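Local coordinates for 1H-3-hydroxy-4-oxoquinoline 2,4-dioxygenase (Pseudomonas putida, PDB 3IBT), which catalyses the cofactor-independent, ring-cleaving dioxygenation of 3-hydroxy-1H-quinolin-4-one to N-formylanthranilate and carbon monoxide during oxoquinoline degradation, at residues S95-Q107 / N188-L202. Residues are numbered along the deposited sequence; the frame is centred on the assembly and turned at random.
Unlike the reference sequence in segment 188-202: Asp200 (reference Glu).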
loop_
_atom_site.group_PDB
_atom_site.type_symbol
_atom_site.label_atom_id
_atom_site.label_comp_id
_atom_site.label_asym_id
_atom_site.label_seq_id
_atom_site.Cartn_x
_atom_site.Cartn_y
_atom_site.Cartn_z
ATOM N N SER A 95 3.129 -0.693 -0.362
ATOM C CA SER A 95 3.958 -0.857 0.813
ATOM C C SER A 95 3.206 -1.660 1.897
ATOM O O SER A 95 2.763 -2.773 1.625
ATOM C CB SER A 95 4.368 0.531 1.326
ATOM O OG SER A 95 5.300 0.406 2.382
ATOM N N HIS A 96 3.048 -1.101 3.099
ATOM C CA HIS A 96 2.448 -1.866 4.197
ATOM C C HIS A 96 0.926 -1.798 4.202
ATOM O O HIS A 96 0.264 -2.452 5.028
ATOM C CB HIS A 96 3.130 -1.591 5.533
ATOM C CG HIS A 96 4.607 -1.751 5.446
ATOM N ND1 HIS A 96 5.216 -2.991 5.347
ATOM C CD2 HIS A 96 5.602 -0.837 5.342
ATOM C CE1 HIS A 96 6.526 -2.835 5.238
ATOM N NE2 HIS A 96 6.791 -1.540 5.239
ATOM N N GLY A 97 0.388 -1.045 3.237
ATOM C CA GLY A 97 -1.033 -1.112 2.895
ATOM C C GLY A 97 -1.388 -2.520 2.429
ATOM O O GLY A 97 -2.525 -2.944 2.538
ATOM N N CYS A 98 -0.412 -3.260 1.930
ATOM C CA CYS A 98 -0.650 -4.592 1.439
ATOM C C CYS A 98 -1.145 -5.600 2.474
ATOM O O CYS A 98 -2.071 -6.385 2.175
ATOM C CB CYS A 98 0.622 -5.089 0.795
ATOM S SG CYS A 98 1.211 -3.887 -0.473
ATOM N N TRP A 99 -0.533 -5.603 3.665
ATOM C CA TRP A 99 -1.086 -6.328 4.806
ATOM C C TRP A 99 -2.630 -6.152 4.863
ATOM O O TRP A 99 -3.348 -7.138 5.048
ATOM C CB TRP A 99 -0.494 -5.847 6.150
ATOM C CG TRP A 99 0.948 -5.971 6.286
ATOM C CD1 TRP A 99 1.876 -4.966 6.195
ATOM C CD2 TRP A 99 1.672 -7.181 6.541
ATOM N NE1 TRP A 99 3.138 -5.489 6.353
ATOM C CE2 TRP A 99 3.047 -6.844 6.554
ATOM C CE3 TRP A 99 1.295 -8.527 6.709
ATOM C CZ2 TRP A 99 4.051 -7.797 6.757
ATOM C CZ3 TRP A 99 2.309 -9.490 6.911
ATOM C CH2 TRP A 99 3.668 -9.113 6.934
ATOM N N VAL A 100 -3.134 -4.918 4.719
ATOM C CA VAL A 100 -4.599 -4.677 4.651
ATOM C C VAL A 100 -5.267 -5.348 3.413
ATOM O O VAL A 100 -6.253 -6.064 3.523
ATOM C CB VAL A 100 -4.916 -3.135 4.673
ATOM C CG1 VAL A 100 -6.404 -2.861 4.602
ATOM C CG2 VAL A 100 -4.257 -2.448 5.891
ATOM N N ASN A 101 -4.698 -5.098 2.240
ATOM C CA ASN A 101 -5.097 -5.743 0.999
ATOM C C ASN A 101 -5.296 -7.269 1.147
ATOM O O ASN A 101 -6.397 -7.796 0.887
ATOM C CB ASN A 101 -4.034 -5.438 -0.057
ATOM C CG ASN A 101 -4.449 -5.841 -1.451
ATOM O OD1 ASN A 101 -5.358 -6.666 -1.640
ATOM N ND2 ASN A 101 -3.775 -5.268 -2.455
ATOM N N ILE A 102 -4.249 -7.970 1.591
ATOM C CA ILE A 102 -4.337 -9.408 1.726
ATOM C C ILE A 102 -5.351 -9.844 2.773
ATOM O O ILE A 102 -5.999 -10.886 2.634
ATOM C CB ILE A 102 -2.958 -10.021 1.961
ATOM C CG1 ILE A 102 -2.103 -9.699 0.754
ATOM C CG2 ILE A 102 -3.017 -11.533 2.068
ATOM C CD1 ILE A 102 -2.687 -10.185 -0.534
ATOM N N ASP A 103 -5.514 -9.040 3.814
ATOM C CA ASP A 103 -6.517 -9.348 4.830
ATOM C C ASP A 103 -7.907 -9.412 4.188
ATOM O O ASP A 103 -8.736 -10.275 4.513
ATOM C CB ASP A 103 -6.511 -8.311 5.956
ATOM C CG ASP A 103 -7.037 -8.884 7.281
ATOM O OD1 ASP A 103 -6.631 -10.016 7.640
ATOM O OD2 ASP A 103 -7.844 -8.224 7.982
ATOM N N VAL A 104 -8.146 -8.506 3.248
ATOM C CA VAL A 104 -9.464 -8.401 2.665
ATOM C C VAL A 104 -9.638 -9.547 1.694
ATOM O O VAL A 104 -10.692 -10.166 1.668
ATOM C CB VAL A 104 -9.687 -7.037 2.038
ATOM C CG1 VAL A 104 -10.914 -7.047 1.183
ATOM C CG2 VAL A 104 -9.797 -5.999 3.124
ATOM N N CYS A 105 -8.589 -9.871 0.947
ATOM C CA CYS A 105 -8.645 -11.038 0.075
ATOM C C CYS A 105 -8.956 -12.276 0.877
ATOM O O CYS A 105 -9.545 -13.220 0.357
ATOM C CB CYS A 105 -7.338 -11.242 -0.662
ATOM S SG CYS A 105 -7.102 -10.149 -2.080
ATOM N N GLU A 106 -8.557 -12.261 2.149
ATOM C CA GLU A 106 -8.784 -13.396 3.040
ATOM C C GLU A 106 -10.146 -13.319 3.720
ATOM O O GLU A 106 -10.747 -14.363 3.989
ATOM C CB GLU A 106 -7.681 -13.513 4.101
ATOM C CG GLU A 106 -7.602 -14.897 4.812
ATOM C CD GLU A 106 -6.821 -14.878 6.144
ATOM O OE1 GLU A 106 -6.027 -13.935 6.360
ATOM O OE2 GLU A 106 -6.984 -15.809 6.979
ATOM N N GLN A 107 -10.623 -12.100 4.002
ATOM C CA GLN A 107 -11.898 -11.914 4.714
ATOM C C GLN A 107 -13.064 -12.197 3.795
ATOM O O GLN A 107 -13.906 -13.021 4.113
ATOM C CB GLN A 107 -12.008 -10.531 5.377
ATOM C CG GLN A 107 -11.306 -10.422 6.773
ATOM C CD GLN A 107 -11.820 -9.246 7.642
ATOM O OE1 GLN A 107 -11.032 -8.424 8.133
ATOM N NE2 GLN A 107 -13.144 -9.168 7.820
ATOM N N ASN A 188 3.081 -7.063 12.309
ATOM C CA ASN A 188 2.711 -7.973 11.230
ATOM C C ASN A 188 3.862 -8.896 10.847
ATOM O O ASN A 188 3.680 -10.102 10.651
ATOM C CB ASN A 188 2.242 -7.197 10.010
ATOM C CG ASN A 188 1.035 -6.339 10.284
ATOM O OD1 ASN A 188 0.018 -6.835 10.732
ATOM N ND2 ASN A 188 1.146 -5.048 10.022
ATOM N N TYR A 189 5.053 -8.342 10.749
ATOM C CA TYR A 189 6.188 -9.212 10.472
ATOM C C TYR A 189 6.354 -10.331 11.485
ATOM O O TYR A 189 6.636 -11.465 11.099
ATOM C CB TYR A 189 7.464 -8.413 10.325
ATOM C CG TYR A 189 7.549 -7.812 8.955
ATOM C CD1 TYR A 189 7.001 -6.576 8.701
ATOM C CD2 TYR A 189 8.142 -8.507 7.908
ATOM C CE1 TYR A 189 7.067 -6.033 7.460
ATOM C CE2 TYR A 189 8.213 -7.958 6.666
ATOM C CZ TYR A 189 7.665 -6.718 6.456
ATOM O OH TYR A 189 7.694 -6.156 5.214
ATOM N N ARG A 190 6.111 -9.995 12.759
ATOM C CA ARG A 190 6.243 -10.899 13.909
ATOM C C ARG A 190 5.174 -11.942 13.883
ATOM O O ARG A 190 5.368 -13.031 14.365
ATOM C CB ARG A 190 6.072 -10.124 15.205
ATOM C CG ARG A 190 7.066 -9.016 15.394
ATOM C CD ARG A 190 8.119 -9.308 16.497
ATOM N NE ARG A 190 8.842 -8.077 16.833
ATOM C CZ ARG A 190 8.294 -7.011 17.448
ATOM N NH1 ARG A 190 6.994 -6.973 17.835
ATOM N NH2 ARG A 190 9.061 -5.954 17.678
ATOM N N THR A 191 4.019 -11.599 13.335
ATOM C CA THR A 191 2.929 -12.550 13.246
ATOM C C THR A 191 3.161 -13.568 12.124
ATOM O O THR A 191 3.040 -14.775 12.335
ATOM C CB THR A 191 1.613 -11.781 13.080
ATOM O OG1 THR A 191 1.458 -10.942 14.229
ATOM C CG2 THR A 191 0.387 -12.713 12.927
ATOM N N TRP A 192 3.525 -13.063 10.947
ATOM C CA TRP A 192 3.458 -13.842 9.717
ATOM C C TRP A 192 4.819 -14.255 9.259
ATOM O O TRP A 192 4.967 -15.203 8.459
ATOM C CB TRP A 192 2.805 -13.015 8.639
ATOM C CG TRP A 192 1.396 -12.628 8.980
ATOM C CD1 TRP A 192 0.960 -11.413 9.393
ATOM C CD2 TRP A 192 0.244 -13.483 8.953
ATOM N NE1 TRP A 192 -0.401 -11.455 9.642
ATOM C CE2 TRP A 192 -0.862 -12.711 9.376
ATOM C CE3 TRP A 192 0.043 -14.835 8.610
ATOM C CZ2 TRP A 192 -2.146 -13.227 9.460
ATOM C CZ3 TRP A 192 -1.244 -15.354 8.690
ATOM C CH2 TRP A 192 -2.325 -14.546 9.119
ATOM N N GLY A 193 5.826 -13.547 9.774
ATOM C CA GLY A 193 7.211 -13.788 9.390
ATOM C C GLY A 193 7.517 -12.842 8.253
ATOM O O GLY A 193 8.431 -12.033 8.366
ATOM N N SER A 194 6.744 -12.906 7.166
ATOM C CA SER A 194 7.011 -12.079 6.020
ATOM C C SER A 194 5.768 -12.020 5.199
ATOM O O SER A 194 4.935 -12.924 5.264
ATOM C CB SER A 194 8.073 -12.765 5.158
ATOM O OG SER A 194 7.542 -13.991 4.695
ATOM N N PRO A 195 5.645 -10.985 4.365
ATOM C CA PRO A 195 4.666 -11.018 3.300
ATOM C C PRO A 195 4.603 -12.355 2.577
ATOM O O PRO A 195 3.523 -12.855 2.347
ATOM C CB PRO A 195 5.161 -9.959 2.370
ATOM C CG PRO A 195 5.758 -8.986 3.232
ATOM C CD PRO A 195 6.377 -9.714 4.383
ATOM N N LEU A 196 5.725 -12.955 2.209
ATOM C CA LEU A 196 5.655 -14.249 1.517
ATOM C C LEU A 196 4.931 -15.365 2.296
ATOM O O LEU A 196 4.173 -16.146 1.699
ATOM C CB LEU A 196 7.041 -14.734 1.112
ATOM C CG LEU A 196 7.618 -13.915 -0.035
ATOM C CD1 LEU A 196 9.149 -14.001 0.106
ATOM C CD2 LEU A 196 7.075 -14.392 -1.420
ATOM N N ASP A 197 5.182 -15.454 3.603
ATOM C CA ASP A 197 4.508 -16.427 4.453
ATOM C C ASP A 197 3.063 -16.063 4.617
ATOM O O ASP A 197 2.192 -16.917 4.549
ATOM C CB ASP A 197 5.147 -16.476 5.835
ATOM C CG ASP A 197 6.543 -17.068 5.814
ATOM O OD1 ASP A 197 7.106 -17.236 4.721
ATOM O OD2 ASP A 197 7.088 -17.389 6.894
ATOM N N ARG A 198 2.795 -14.792 4.871
ATOM C CA ARG A 198 1.411 -14.338 4.896
ATOM C C ARG A 198 0.613 -14.940 3.721
ATOM O O ARG A 198 -0.372 -15.653 3.937
ATOM C CB ARG A 198 1.372 -12.804 4.881
ATOM C CG ARG A 198 0.021 -12.192 4.771
ATOM C CD ARG A 198 -0.890 -12.810 5.749
ATOM N NE ARG A 198 -2.120 -12.046 5.949
ATOM C CZ ARG A 198 -3.317 -12.616 5.991
ATOM N NH1 ARG A 198 -4.409 -11.886 6.200
ATOM N NH2 ARG A 198 -3.418 -13.932 5.816
HETATM N N MSE A 199 1.094 -14.687 2.502
HETATM C CA MSE A 199 0.417 -15.023 1.260
HETATM C C MSE A 199 0.323 -16.525 1.090
HETATM O O MSE A 199 -0.740 -17.073 0.748
HETATM C CB MSE A 199 1.127 -14.370 0.053
HETATM C CG MSE A 199 0.949 -12.839 -0.032
HETATM SE SE MSE A 199 1.818 -11.840 -1.554
HETATM C CE MSE A 199 3.751 -12.018 -1.077
ATOM N N ASP A 200 1.427 -17.194 1.371
ATOM C CA ASP A 200 1.487 -18.626 1.269
ATOM C C ASP A 200 0.464 -19.328 2.218
ATOM O O ASP A 200 0.147 -20.503 2.056
ATOM C CB ASP A 200 2.936 -19.048 1.535
ATOM C CG ASP A 200 3.369 -20.308 0.734
ATOM O OD1 ASP A 200 2.488 -20.968 0.096
ATOM O OD2 ASP A 200 4.601 -20.643 0.753
ATOM N N SER A 201 -0.103 -18.596 3.171
ATOM C CA SER A 201 -0.973 -19.215 4.149
ATOM C C SER A 201 -2.428 -18.879 3.943
ATOM O O SER A 201 -3.271 -19.230 4.771
ATOM C CB SER A 201 -0.557 -18.821 5.561
ATOM O OG SER A 201 -1.041 -17.527 5.848
ATOM N N LEU A 202 -2.739 -18.176 2.865
ATOM C CA LEU A 202 -4.144 -18.052 2.484
ATOM C C LEU A 202 -4.611 -19.440 2.026
ATOM O O LEU A 202 -3.850 -20.179 1.380
ATOM C CB LEU A 202 -4.354 -17.014 1.383
ATOM C CG LEU A 202 -3.732 -15.625 1.517
ATOM C CD1 LEU A 202 -3.663 -15.007 0.181
ATOM C CD2 LEU A 202 -4.546 -14.762 2.377
#
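Trp99 fills a hole formed by Asn188, Tyr189, Pro195 and Arg198, and its broad indole suits a place that must meet two helices at once. Asn188 lays CB over one face, 3.4 Å from the centroid of the six-membered ring, a CH-pi contact. The CZ2 edge points at the face of Tyr189, a T-shaped pair with planes at 76°, while CH2 reaches Pro195 CD at 3.8 Å. Trp192, its ring slid apart from that of Trp99, completes the aromatic cluster. Cutting Trp99 back to an alanine is likely to open a gap between the helices and rob Tyr189 of an aromatic neighbour.

Arg198 carries the polar half. CG lies anti to the backbone N (chi1 174°) and the chain then bends, laying the planar guanidinium between Trp192 CZ2 and Ile102 CG2 on opposite faces. NH1 and NH2 both grip Glu106 OE1 end-on in the guanidinium plane, NH1 at 2.6 Å. A second salt bridge joins NH1 to Asp103 OD1 at 3.2 Å. Toward the C-terminal end of helix 97-107, Ile102 CG2 meets Leu202 CD2 at 3.6 Å.

Tyr189 OH is hydrogen-bonded to Leu122 O, probably fixing its ring; Ser194 OG N-caps helix 195-200 through Asp197 N. Ser95, with positive phi between strand 89-94 and helix 97-107, occupies the nucleophile-elbow position of the alpha/beta-hydrolase fold, beside His244. Helix 97-107 runs nearly parallel to helix 195-200 (8°), with Met199 on strand 115-119 and Asp103 against helix 70-83.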